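Local coordinates for diaminopimelate decarboxylase (Aquifex aeolicus, PDB 2P3E), which probably catalyses the pyridoxal-phosphate-dependent decarboxylation of meso-diaminopimelate to L-lysine, the last step of lysine biosynthesis, as a homodimer, at residues 125-130 / 147-152; 291-296 / 309-314; 327-332 / 370-375. All blocks are in the same frame, centred on the assembly; numbering follows the deposited sequence.

Contact 1 belongs to the parallel barrel of the cofactor-binding domain, contacts 2 and 3 to the mixed beta-sheet of the second domain. Contact 1 lies across the centre of the chain from the other two, with centres about 42 Å from contact 2 and about 40 Å from contact 3. Contacts 2 and 3 are neighbours, their centres about 11 Å apart, and are joined by a probable hydrogen bond of 2.7 Å from Val371 N to Leu291 O. Contacts 1 and 3 each come near residues of the probable active site: the side chain of Asn128 is about 4 Å from that of Glu279, a likely cofactor ligand, and that of Val371 about 8 Å from that of Arg318, a likely substrate ligand.

Contact 1 of 3, residues 125-130 / 147-152; sequences LMFNVE and KKARIA
The Phe127 ring takes the carbonyl of Arg150 at its edge, in the ring plane, with Arg150 O 3.5 Å from Phe127 CD2. Ala149 CB approaches the ring obliquely, 4.1 Å from Phe127 CE2. Leu116, Ala119 and Val120 of helix 113-121 and Leu138 of helix 132-145 pack on the ring from outside the pair. The Arg150 guanidinium meets Leu125 at its edge: NE donates to Leu125 O over 3.0 Å, with the oxygen in the guanidinium plane. That bond is bent (138° at the hydrogen), and NE stands above the carbonyl plane. A bend at chi3 (-64°) turns NE to this oxygen, while NH2 binds Ile124 O and forms a salt bridge with Glu123. A leucine in place of Arg150 would probably leave Leu125 O and Ile124 O without their side-chain donor and Glu123 without this ionic mate.

The backbones form neighbouring parallel strands of a beta-alpha-beta crossover in the TIM barrel. Phe127 N to Arg150 O, Ala152 N to Phe127 O and Val129 N to Ala152 O are all nearly straight bonds of 2.8 Å. On the face of Phe127 and Ile151, Val129 CG2 touches Ile151 CG2 at 3.9 Å. On the other face, Ala152 CB lies 3.8 Å from Met126 SD and 3.3 Å from Asn128 OD1, a buried oxygen with no hydrogen-bond partner in the model.

The two faces thus differ in chemistry: one is apolar and covered by helices, while the other is polar at Asn128, whose side chain touches Glu279, a probable pyridoxal phosphate ligand, and whose ND2 makes a weak hydrogen bond to Asp240.

Contact 2 of 3, residues 291-296 / 309-314; sequences LITQVQ and VDAGMN
Asp310 and Thr293 meet through their first torsions: Asp310 CG sits between its own backbone N and carbonyl carbon (chi1 61°), and Thr293 OG1 is anti to its backbone N (chi1 -178°). The setting is a beta hairpin, strands 289-301 and 304-309, in the mixed sheet of the second domain, and the contact forms where the shorter strand ends and runs into the loop before helix 318-322.

Asp310 OD1 accepts twice. Thr293 OG1 donates to it from 2.7 Å, nearly in line with the C-O bond, whereas Gln294 N comes from above the carboxylate plane, 2.9 Å from OD1 in a fairly straight bond (162°). The carboxylate thereby takes a strand N-H just where regular pairing gives out; the return bond, Asp310 N to Gln294 O, is weak at 3.1 Å. Asp310 OD2 is held by Thr34 OG1, which ties the hairpin to the segment leading into strand 36-40.

Beyond the carboxylate, Val295 and Val309 form a non-hydrogen-bonded antiparallel pair whose side chains cross obliquely, Val295 CG2 lying 4.0 Å from Val309 CG1. Further along, Leu291 CD2 rests 4.1 Å from Ala311 CB. The Gln296 amide lies nearly parallel to the Asp310 carboxylate, and the Gln296 side chain also packs on Thr112 of the second subunit. Gln294 helps to hold this amide: Gln296 NE2 donates both to the backbone oxygen Gln294 O at 3.0 Å, from above the carbonyl plane, and to the side-chain oxygen Gln294 OE1 at 3.2 Å.

Contact 3 of 3, residues 327-332 / 370-375; sequences HIIPVE and AVLSAG
Leu372 and His327 lie side by side, pointing the same way, with Leu372 CD1 in the plane of the imidazole at its edge, 3.9 Å from His327 CD2. In the backbone of the same pair, Leu372 N donates to His327 O over 2.7 Å in a practically straight bond (176°). The antiparallel pairing runs on through Ile329 and Ala370, a hydrogen-bonded pair: Ile329 N reaches Ala370 O at 3.0 Å, and Ala370 N reaches Ile329 O at 2.7 Å. Between these lies the non-hydrogen-bonded pair of Ile328 and Val371, whose side chains run alongside each other with Ile328 CG1 4.1 Å from Val371 CG2. On the opposite face Ile329 CG1, placed between its backbone N and carbonyl carbon (chi1 62°), lies 3.9 Å from Ala370 CB, and its CD1 meets Leu372 CD2.

In the next shell a water bridges the end of the pairing. It accepts from His327 N at 2.8 Å and donates to Ser373 OG at 2.7 Å. The Ser373 hydroxyl also bonds Asn287 OD1. The imidazole is held by Tyr325 OH at His327 ND1, and its ring meets that of Tyr7 at nearly parallel planes.

The short strand 328-330 pairs with strand 368-371 in the mixed sheet of the beta domain, and strand 368-371 in turn joins strand 289-301, placing Val371 on Leu291 and Ala370 on Ile292. Helix 3-7 packs Leu4 on Ile329 and Tyr7 on Leu372, while Leu18 of strand 17-20 touches both Ile329 and Ala370.

Contact 1 of 3, residues 125-130 / 147-152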
ATOM      1  N   LEU B 125      -8.114 -27.541  -8.744  1.00 16.27           N
ATOM      2  CA  LEU B 125      -8.230 -27.979 -10.135  1.00 15.75           C
ATOM      3  C   LEU B 125      -6.860 -28.074 -10.810  1.00 16.18           C
ATOM      4  O   LEU B 125      -6.520 -29.098 -11.426  1.00 14.88           O
ATOM      5  CB  LEU B 125      -9.173 -27.054 -10.921  1.00 15.52           C
ATOM      6  CG  LEU B 125      -9.470 -27.422 -12.379  1.00 17.41           C
ATOM      7  CD1 LEU B 125     -10.138 -28.825 -12.510  1.00 16.83           C
ATOM      8  CD2 LEU B 125     -10.349 -26.357 -13.019  1.00 15.65           C
ATOM      9  N   MET B 126      -6.059 -27.020 -10.647  1.00 15.62           N
ATOM     10  CA  MET B 126      -4.838 -26.887 -11.398  1.00 15.87           C
ATOM     11  C   MET B 126      -3.895 -25.844 -10.792  1.00 15.88           C
ATOM     12  O   MET B 126      -4.329 -24.752 -10.427  1.00 14.52           O
ATOM     13  CB  MET B 126      -5.219 -26.466 -12.817  1.00 16.69           C
ATOM     14  CG  MET B 126      -4.142 -26.501 -13.853  1.00 16.15           C
ATOM     15  SD  MET B 126      -4.949 -26.438 -15.457  1.00 17.08           S
ATOM     16  CE  MET B 126      -5.254 -24.684 -15.740  1.00 16.55           C
ATOM     17  N   PHE B 127      -2.614 -26.203 -10.704  1.00 15.14           N
ATOM     18  CA  PHE B 127      -1.528 -25.249 -10.470  1.00 15.72           C
ATOM     19  C   PHE B 127      -1.004 -24.709 -11.807  1.00 15.70           C
ATOM     20  O   PHE B 127      -0.598 -25.487 -12.700  1.00 15.74           O
ATOM     21  CB  PHE B 127      -0.370 -25.918  -9.732  1.00 15.76           C
ATOM     22  CG  PHE B 127      -0.690 -26.309  -8.322  1.00 15.98           C
ATOM     23  CD1 PHE B 127      -0.417 -25.444  -7.265  1.00 15.43           C
ATOM     24  CD2 PHE B 127      -1.300 -27.539  -8.052  1.00 18.05           C
ATOM     25  CE1 PHE B 127      -0.732 -25.814  -5.947  1.00 14.80           C
ATOM     26  CE2 PHE B 127      -1.615 -27.917  -6.740  1.00 16.49           C
ATOM     27  CZ  PHE B 127      -1.326 -27.058  -5.693  1.00 15.67           C
ATOM     28  N   ASN B 128      -1.029 -23.388 -11.956  1.00 15.52           N
ATOM     29  CA  ASN B 128      -0.379 -22.732 -13.089  1.00 15.53           C
ATOM     30  C   ASN B 128       1.055 -22.402 -12.714  1.00 16.96           C
ATOM     31  O   ASN B 128       1.332 -21.438 -11.984  1.00 15.97           O
ATOM     32  CB  ASN B 128      -1.170 -21.499 -13.562  1.00 15.11           C
ATOM     33  CG  ASN B 128      -2.523 -21.875 -14.128  1.00 16.14           C
ATOM     34  OD1 ASN B 128      -2.653 -22.888 -14.828  1.00 17.84           O
ATOM     35  ND2 ASN B 128      -3.535 -21.069 -13.841  1.00 15.44           N
ATOM     36  N   VAL B 129       1.960 -23.236 -13.225  1.00 17.62           N
ATOM     37  CA  VAL B 129       3.320 -23.296 -12.771  1.00 19.47           C
ATOM     38  C   VAL B 129       4.188 -22.248 -13.456  1.00 20.36           C
ATOM     39  O   VAL B 129       4.137 -22.062 -14.684  1.00 20.61           O
ATOM     40  CB  VAL B 129       3.911 -24.741 -12.911  1.00 19.15           C
ATOM     41  CG1 VAL B 129       5.360 -24.761 -12.556  1.00 20.92           C
ATOM     42  CG2 VAL B 129       3.166 -25.720 -11.988  1.00 20.99           C
ATOM     43  N   GLU B 130       4.994 -21.595 -12.623  1.00 21.48           N
ATOM     44  CA  GLU B 130       5.801 -20.439 -12.978  1.00 22.41           C
ATOM     45  C   GLU B 130       7.303 -20.736 -13.100  1.00 22.95           C
ATOM     46  O   GLU B 130       8.048 -19.898 -13.611  1.00 23.00           O
ATOM     47  CB  GLU B 130       5.568 -19.330 -11.941  1.00 23.00           C
ATOM     48  CG  GLU B 130       4.166 -18.723 -11.978  1.00 24.58           C
ATOM     49  CD  GLU B 130       3.925 -17.801 -13.174  1.00 28.74           C
ATOM     50  OE1 GLU B 130       4.872 -17.519 -13.949  1.00 29.08           O
ATOM     51  OE2 GLU B 130       2.773 -17.352 -13.321  1.00 30.54           O
ATOM     52  N   LYS B 147      -0.570 -37.701  -2.730  1.00 27.51           N
ATOM     53  CA  LYS B 147      -1.570 -37.132  -3.626  1.00 27.18           C
ATOM     54  C   LYS B 147      -0.927 -36.829  -4.981  1.00 26.16           C
ATOM     55  O   LYS B 147       0.284 -36.976  -5.153  1.00 25.81           O
ATOM     56  CB  LYS B 147      -2.179 -35.855  -3.029  1.00 27.40           C
ATOM     57  CG  LYS B 147      -3.177 -36.083  -1.894  1.00 29.55           C
ATOM     58  CD  LYS B 147      -4.108 -34.886  -1.746  1.00 31.87           C
ATOM     59  CE  LYS B 147      -4.723 -34.774  -0.365  1.00 33.48           C
ATOM     60  NZ  LYS B 147      -5.232 -36.054   0.189  1.00 36.17           N
ATOM     61  N   LYS B 148      -1.758 -36.431  -5.939  1.00 25.17           N
ATOM     62  CA  LYS B 148      -1.272 -35.885  -7.199  1.00 24.56           C
ATOM     63  C   LYS B 148      -1.540 -34.379  -7.248  1.00 23.01           C
ATOM     64  O   LYS B 148      -2.570 -33.913  -6.750  1.00 23.52           O
ATOM     65  CB  LYS B 148      -1.981 -36.551  -8.381  1.00 25.57           C
ATOM     66  CG  LYS B 148      -1.791 -38.057  -8.490  1.00 27.28           C
ATOM     67  CD  LYS B 148      -0.352 -38.447  -8.723  1.00 31.00           C
ATOM     68  CE  LYS B 148      -0.230 -39.950  -9.015  1.00 33.16           C
ATOM     69  NZ  LYS B 148      -0.342 -40.179 -10.482  1.00 35.37           N
ATOM     70  N   ALA B 149      -0.603 -33.631  -7.827  1.00 21.17           N
ATOM     71  CA  ALA B 149      -0.822 -32.210  -8.139  1.00 20.29           C
ATOM     72  C   ALA B 149      -1.064 -32.069  -9.632  1.00 19.59           C
ATOM     73  O   ALA B 149      -0.235 -32.480 -10.433  1.00 19.63           O
ATOM     74  CB  ALA B 149       0.367 -31.362  -7.704  1.00 19.83           C
ATOM     75  N   ARG B 150      -2.207 -31.494  -9.997  1.00 19.19           N
ATOM     76  CA  ARG B 150      -2.544 -31.248 -11.392  1.00 18.90           C
ATOM     77  C   ARG B 150      -1.922 -29.928 -11.840  1.00 18.48           C
ATOM     78  O   ARG B 150      -2.071 -28.902 -11.164  1.00 17.86           O
ATOM     79  CB  ARG B 150      -4.059 -31.214 -11.576  1.00 18.67           C
ATOM     80  CG  ARG B 150      -4.734 -32.580 -11.606  1.00 21.50           C
ATOM     81  CD  ARG B 150      -6.243 -32.410 -11.485  1.00 24.17           C
ATOM     82  NE  ARG B 150      -6.566 -31.836 -10.179  1.00 25.78           N
ATOM     83  CZ  ARG B 150      -6.757 -32.552  -9.072  1.00 28.08           C
ATOM     84  NH1 ARG B 150      -6.675 -33.879  -9.113  1.00 28.29           N
ATOM     85  NH2 ARG B 150      -7.027 -31.942  -7.921  1.00 26.90           N
ATOM     86  N   ILE B 151      -1.218 -29.948 -12.966  1.00 17.79           N
ATOM     87  CA  ILE B 151      -0.477 -28.770 -13.408  1.00 17.25           C
ATOM     88  C   ILE B 151      -0.758 -28.296 -14.846  1.00 17.41           C
ATOM     89  O   ILE B 151      -1.155 -29.074 -15.741  1.00 16.32           O
ATOM     90  CB  ILE B 151       1.065 -28.962 -13.250  1.00 17.61           C
ATOM     91  CG1 ILE B 151       1.551 -30.063 -14.194  1.00 18.35           C
ATOM     92  CG2 ILE B 151       1.457 -29.243 -11.770  1.00 16.29           C
ATOM     93  CD1 ILE B 151       3.005 -29.888 -14.626  1.00 23.08           C
ATOM     94  N   ALA B 152      -0.525 -26.998 -15.029  1.00 17.10           N
ATOM     95  CA  ALA B 152      -0.368 -26.374 -16.331  1.00 16.85           C
ATOM     96  C   ALA B 152       0.927 -25.595 -16.282  1.00 16.64           C
ATOM     97  O   ALA B 152       1.348 -25.149 -15.213  1.00 16.16           O
ATOM     98  CB  ALA B 152      -1.522 -25.430 -16.600  1.00 16.60           C
TER

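Contact 2 of 3, residues 291-296 / 309-314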
ATOM      1  N   LEU B 291     -15.714   4.990  -4.679  1.00 11.70           N
ATOM      2  CA  LEU B 291     -15.191   5.465  -3.414  1.00 12.24           C
ATOM      3  C   LEU B 291     -15.780   6.843  -3.118  1.00 12.73           C
ATOM      4  O   LEU B 291     -15.629   7.775  -3.920  1.00 12.25           O
ATOM      5  CB  LEU B 291     -13.661   5.518  -3.433  1.00 11.83           C
ATOM      6  CG  LEU B 291     -12.925   6.107  -2.210  1.00 14.00           C
ATOM      7  CD1 LEU B 291     -13.230   5.313  -0.940  1.00 13.11           C
ATOM      8  CD2 LEU B 291     -11.407   6.131  -2.485  1.00 12.26           C
ATOM      9  N   ILE B 292     -16.448   6.959  -1.970  1.00 12.50           N
ATOM     10  CA  ILE B 292     -17.039   8.229  -1.544  1.00 12.92           C
ATOM     11  C   ILE B 292     -16.131   8.879  -0.530  1.00 13.18           C
ATOM     12  O   ILE B 292     -15.669   8.232   0.423  1.00 12.82           O
ATOM     13  CB  ILE B 292     -18.455   8.073  -0.900  1.00 13.12           C
ATOM     14  CG1 ILE B 292     -19.388   7.219  -1.782  1.00 12.47           C
ATOM     15  CG2 ILE B 292     -19.079   9.467  -0.583  1.00 11.95           C
ATOM     16  CD1 ILE B 292     -19.520   7.684  -3.257  1.00 13.30           C
ATOM     17  N   THR B 293     -15.876  10.166  -0.742  1.00 12.69           N
ATOM     18  CA  THR B 293     -14.984  10.906   0.127  1.00 13.60           C
ATOM     19  C   THR B 293     -15.564  12.289   0.417  1.00 14.07           C
ATOM     20  O   THR B 293     -16.264  12.843  -0.408  1.00 14.28           O
ATOM     21  CB  THR B 293     -13.539  10.986  -0.477  1.00 13.57           C
ATOM     22  OG1 THR B 293     -12.674  11.673   0.424  1.00 13.98           O
ATOM     23  CG2 THR B 293     -13.513  11.690  -1.849  1.00 13.60           C
ATOM     24  N   GLN B 294     -15.270  12.825   1.599  1.00 15.08           N
ATOM     25  CA  GLN B 294     -15.768  14.148   1.988  1.00 15.20           C
ATOM     26  C   GLN B 294     -14.664  15.203   1.917  1.00 14.30           C
ATOM     27  O   GLN B 294     -13.530  14.987   2.363  1.00 13.83           O
ATOM     28  CB  GLN B 294     -16.366  14.081   3.396  1.00 15.52           C
ATOM     29  CG  GLN B 294     -17.022  15.381   3.867  1.00 16.33           C
ATOM     30  CD  GLN B 294     -17.437  15.310   5.312  1.00 17.64           C
ATOM     31  OE1 GLN B 294     -16.636  14.972   6.193  1.00 18.95           O
ATOM     32  NE2 GLN B 294     -18.691  15.633   5.570  1.00 17.55           N
ATOM     33  N   VAL B 295     -15.012  16.350   1.338  1.00 14.33           N
ATOM     34  CA  VAL B 295     -14.129  17.505   1.260  1.00 14.73           C
ATOM     35  C   VAL B 295     -13.906  18.092   2.664  1.00 15.38           C
ATOM     36  O   VAL B 295     -14.866  18.376   3.390  1.00 16.17           O
ATOM     37  CB  VAL B 295     -14.693  18.601   0.297  1.00 14.93           C
ATOM     38  CG1 VAL B 295     -13.762  19.830   0.292  1.00 13.73           C
ATOM     39  CG2 VAL B 295     -14.889  18.047  -1.129  1.00 13.47           C
ATOM     40  N   GLN B 296     -12.635  18.233   3.041  1.00 16.48           N
ATOM     41  CA  GLN B 296     -12.232  18.747   4.342  1.00 16.77           C
ATOM     42  C   GLN B 296     -11.813  20.205   4.228  1.00 18.39           C
ATOM     43  O   GLN B 296     -12.288  21.036   5.000  1.00 18.61           O
ATOM     44  CB  GLN B 296     -11.090  17.909   4.925  1.00 17.37           C
ATOM     45  CG  GLN B 296     -11.418  16.432   5.094  1.00 16.07           C
ATOM     46  CD  GLN B 296     -12.686  16.189   5.893  1.00 18.46           C
ATOM     47  OE1 GLN B 296     -12.812  16.640   7.036  1.00 18.71           O
ATOM     48  NE2 GLN B 296     -13.638  15.478   5.295  1.00 17.52           N
ATOM     49  N   VAL B 309      -9.454  16.153   0.639  1.00 15.14           N
ATOM     50  CA  VAL B 309     -10.520  15.221   1.026  1.00 14.56           C
ATOM     51  C   VAL B 309     -10.037  14.233   2.080  1.00 14.50           C
ATOM     52  O   VAL B 309      -8.844  14.242   2.423  1.00 14.49           O
ATOM     53  CB  VAL B 309     -11.116  14.477  -0.225  1.00 14.50           C
ATOM     54  CG1 VAL B 309     -11.773  15.489  -1.179  1.00 14.13           C
ATOM     55  CG2 VAL B 309     -10.035  13.639  -0.959  1.00 14.00           C
ATOM     56  N   ASP B 310     -10.940  13.382   2.581  1.00 14.21           N
ATOM     57  CA  ASP B 310     -10.568  12.473   3.680  1.00 14.17           C
ATOM     58  C   ASP B 310     -10.066  11.106   3.220  1.00 13.43           C
ATOM     59  O   ASP B 310      -9.642  10.283   4.033  1.00 13.78           O
ATOM     60  CB  ASP B 310     -11.676  12.369   4.758  1.00 14.34           C
ATOM     61  CG  ASP B 310     -13.010  11.810   4.231  1.00 15.33           C
ATOM     62  OD1 ASP B 310     -13.136  11.408   3.052  1.00 12.31           O
ATOM     63  OD2 ASP B 310     -13.961  11.766   5.043  1.00 16.08           O
ATOM     64  N   ALA B 311     -10.100  10.871   1.916  1.00 13.63           N
ATOM     65  CA  ALA B 311      -9.575   9.638   1.336  1.00 13.93           C
ATOM     66  C   ALA B 311      -8.289   9.941   0.624  1.00 14.60           C
ATOM     67  O   ALA B 311      -8.164  10.966  -0.066  1.00 15.44           O
ATOM     68  CB  ALA B 311     -10.574   9.005   0.356  1.00 13.52           C
ATOM     69  N   GLY B 312      -7.319   9.055   0.769  1.00 15.26           N
ATOM     70  CA  GLY B 312      -6.028   9.258   0.116  1.00 15.51           C
ATOM     71  C   GLY B 312      -5.454   7.990  -0.474  1.00 16.37           C
ATOM     72  O   GLY B 312      -6.171   6.992  -0.706  1.00 15.21           O
ATOM     73  N   MET B 313      -4.144   8.026  -0.720  1.00 16.37           N
ATOM     74  CA  MET B 313      -3.451   6.896  -1.324  1.00 16.57           C
ATOM     75  C   MET B 313      -3.539   5.641  -0.448  1.00 15.56           C
ATOM     76  O   MET B 313      -3.329   4.520  -0.933  1.00 16.34           O
ATOM     77  CB  MET B 313      -1.991   7.262  -1.621  1.00 16.58           C
ATOM     78  CG  MET B 313      -1.135   7.476  -0.372  1.00 18.93           C
ATOM     79  SD  MET B 313       0.536   8.041  -0.787  1.00 21.91           S
ATOM     80  CE  MET B 313       1.233   6.595  -1.630  1.00 23.69           C
ATOM     81  N   ASN B 314      -3.811   5.849   0.836  1.00 14.99           N
ATOM     82  CA  ASN B 314      -4.062   4.768   1.787  1.00 15.39           C
ATOM     83  C   ASN B 314      -5.343   4.010   1.478  1.00 14.75           C
ATOM     84  O   ASN B 314      -5.473   2.842   1.860  1.00 14.85           O
ATOM     85  CB  ASN B 314      -4.158   5.326   3.217  1.00 15.23           C
ATOM     86  CG  ASN B 314      -5.284   6.357   3.378  1.00 16.80           C
ATOM     87  OD1 ASN B 314      -5.330   7.389   2.692  1.00 18.63           O
ATOM     88  ND2 ASN B 314      -6.187   6.085   4.304  1.00 16.68           N
TER

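Contact 3 of 3, residues 327-332 / 370-375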
ATOM      1  N   HIS B 327     -12.299   8.726 -12.765  1.00 13.59           N
ATOM      2  CA  HIS B 327     -13.289   9.787 -12.917  1.00 14.27           C
ATOM      3  C   HIS B 327     -13.837  10.172 -11.541  1.00 14.55           C
ATOM      4  O   HIS B 327     -14.149   9.301 -10.716  1.00 13.18           O
ATOM      5  CB  HIS B 327     -14.402   9.353 -13.869  1.00 14.46           C
ATOM      6  CG  HIS B 327     -15.181  10.496 -14.464  1.00 16.34           C
ATOM      7  ND1 HIS B 327     -14.591  11.491 -15.207  1.00 18.41           N
ATOM      8  CD2 HIS B 327     -16.506  10.782 -14.437  1.00 18.78           C
ATOM      9  CE1 HIS B 327     -15.514  12.359 -15.598  1.00 19.09           C
ATOM     10  NE2 HIS B 327     -16.688  11.942 -15.157  1.00 19.72           N
ATOM     11  N   ILE B 328     -13.893  11.481 -11.283  1.00 14.48           N
ATOM     12  CA  ILE B 328     -14.372  12.002  -9.993  1.00 14.88           C
ATOM     13  C   ILE B 328     -15.513  13.006 -10.234  1.00 15.52           C
ATOM     14  O   ILE B 328     -15.343  13.966 -10.992  1.00 15.35           O
ATOM     15  CB  ILE B 328     -13.238  12.659  -9.155  1.00 14.76           C
ATOM     16  CG1 ILE B 328     -12.084  11.645  -8.935  1.00 14.61           C
ATOM     17  CG2 ILE B 328     -13.787  13.177  -7.822  1.00 15.12           C
ATOM     18  CD1 ILE B 328     -10.912  12.171  -8.122  1.00 13.54           C
ATOM     19  N   ILE B 329     -16.647  12.762  -9.580  1.00 15.27           N
ATOM     20  CA  ILE B 329     -17.858  13.550  -9.765  1.00 16.55           C
ATOM     21  C   ILE B 329     -18.432  13.957  -8.411  1.00 16.83           C
ATOM     22  O   ILE B 329     -18.235  13.241  -7.408  1.00 16.65           O
ATOM     23  CB  ILE B 329     -18.933  12.771 -10.579  1.00 15.85           C
ATOM     24  CG1 ILE B 329     -19.363  11.489  -9.834  1.00 16.20           C
ATOM     25  CG2 ILE B 329     -18.396  12.474 -11.980  1.00 18.10           C
ATOM     26  CD1 ILE B 329     -20.468  10.657 -10.516  1.00 16.28           C
ATOM     27  N   PRO B 330     -19.162  15.092  -8.374  1.00 17.66           N
ATOM     28  CA  PRO B 330     -19.831  15.461  -7.128  1.00 17.62           C
ATOM     29  C   PRO B 330     -21.057  14.582  -6.850  1.00 18.51           C
ATOM     30  O   PRO B 330     -21.751  14.126  -7.781  1.00 18.71           O
ATOM     31  CB  PRO B 330     -20.202  16.933  -7.356  1.00 17.97           C
ATOM     32  CG  PRO B 330     -20.435  17.029  -8.858  1.00 17.44           C
ATOM     33  CD  PRO B 330     -19.419  16.074  -9.456  1.00 18.01           C
ATOM     34  N   VAL B 331     -21.279  14.279  -5.579  1.00 18.63           N
ATOM     35  CA  VAL B 331     -22.472  13.549  -5.166  1.00 19.97           C
ATOM     36  C   VAL B 331     -23.714  14.464  -5.335  1.00 22.16           C
ATOM     37  O   VAL B 331     -24.809  13.976  -5.616  1.00 21.95           O
ATOM     38  CB  VAL B 331     -22.312  13.016  -3.703  1.00 19.69           C
ATOM     39  CG1 VAL B 331     -23.650  12.550  -3.087  1.00 19.40           C
ATOM     40  CG2 VAL B 331     -21.252  11.889  -3.651  1.00 17.45           C
ATOM     41  N   GLU B 332     -23.511  15.775  -5.164  1.00 24.34           N
ATOM     42  CA  GLU B 332     -24.550  16.792  -5.424  1.00 27.56           C
ATOM     43  C   GLU B 332     -24.118  17.711  -6.575  1.00 28.68           C
ATOM     44  O   GLU B 332     -23.107  18.409  -6.465  1.00 28.47           O
ATOM     45  CB  GLU B 332     -24.830  17.645  -4.170  1.00 27.73           C
ATOM     46  CG  GLU B 332     -25.577  16.957  -3.029  0.40 30.08           C
ATOM     47  CD  GLU B 332     -26.178  17.937  -2.000  1.00 32.90           C
ATOM     48  OE1 GLU B 332     -26.039  19.170  -2.150  1.00 36.54           O
ATOM     49  OE2 GLU B 332     -26.800  17.479  -1.015  1.00 36.21           O
ATOM     50  N   ALA B 370     -17.626  11.369  -5.504  1.00 14.64           N
ATOM     51  CA  ALA B 370     -17.574   9.969  -5.901  1.00 14.89           C
ATOM     52  C   ALA B 370     -16.412   9.717  -6.856  1.00 14.66           C
ATOM     53  O   ALA B 370     -16.322  10.339  -7.918  1.00 14.10           O
ATOM     54  CB  ALA B 370     -18.899   9.532  -6.543  1.00 15.22           C
ATOM     55  N   VAL B 371     -15.521   8.812  -6.453  1.00 13.32           N
ATOM     56  CA  VAL B 371     -14.394   8.375  -7.274  1.00 13.00           C
ATOM     57  C   VAL B 371     -14.816   7.066  -7.950  1.00 12.96           C
ATOM     58  O   VAL B 371     -15.074   6.059  -7.276  1.00 12.47           O
ATOM     59  CB  VAL B 371     -13.089   8.157  -6.428  1.00 12.45           C
ATOM     60  CG1 VAL B 371     -11.902   7.767  -7.323  1.00 12.74           C
ATOM     61  CG2 VAL B 371     -12.755   9.420  -5.591  1.00 13.01           C
ATOM     62  N   LEU B 372     -14.904   7.081  -9.283  1.00 12.36           N
ATOM     63  CA  LEU B 372     -15.468   5.922  -9.993  1.00 13.01           C
ATOM     64  C   LEU B 372     -14.414   4.849 -10.240  1.00 12.61           C
ATOM     65  O   LEU B 372     -13.220   5.105 -10.051  1.00 12.06           O
ATOM     66  CB  LEU B 372     -16.118   6.350 -11.321  1.00 13.64           C
ATOM     67  CG  LEU B 372     -17.212   7.425 -11.261  1.00 13.19           C
ATOM     68  CD1 LEU B 372     -17.827   7.583 -12.655  1.00 15.01           C
ATOM     69  CD2 LEU B 372     -18.283   7.108 -10.204  1.00 13.50           C
ATOM     70  N   SER B 373     -14.867   3.649 -10.633  1.00 12.65           N
ATOM     71  CA  SER B 373     -13.972   2.594 -11.130  1.00 12.58           C
ATOM     72  C   SER B 373     -13.002   2.125 -10.044  1.00 12.17           C
ATOM     73  O   SER B 373     -11.850   1.788 -10.313  1.00 11.25           O
ATOM     74  CB  SER B 373     -13.183   3.091 -12.364  1.00 12.99           C
ATOM     75  OG  SER B 373     -13.998   3.871 -13.234  1.00 15.12           O
ATOM     76  N   ALA B 374     -13.509   2.061  -8.814  1.00 12.52           N
ATOM     77  CA  ALA B 374     -12.663   1.797  -7.655  1.00 12.07           C
ATOM     78  C   ALA B 374     -12.861   0.415  -7.027  1.00 11.50           C
ATOM     79  O   ALA B 374     -12.328   0.147  -5.944  1.00 11.09           O
ATOM     80  CB  ALA B 374     -12.828   2.905  -6.621  1.00 11.75           C
ATOM     81  N   GLY B 375     -13.576  -0.464  -7.729  1.00 10.35           N
ATOM     82  CA  GLY B 375     -13.970  -1.776  -7.190  1.00 10.20           C
ATOM     83  C   GLY B 375     -12.902  -2.857  -7.293  1.00 10.84           C
ATOM     84  O   GLY B 375     -12.970  -3.893  -6.612  1.00 10.64           O
TER
HETATM   85  O   HOH W   1     -12.784   6.169 -13.835  1.00 12.77           O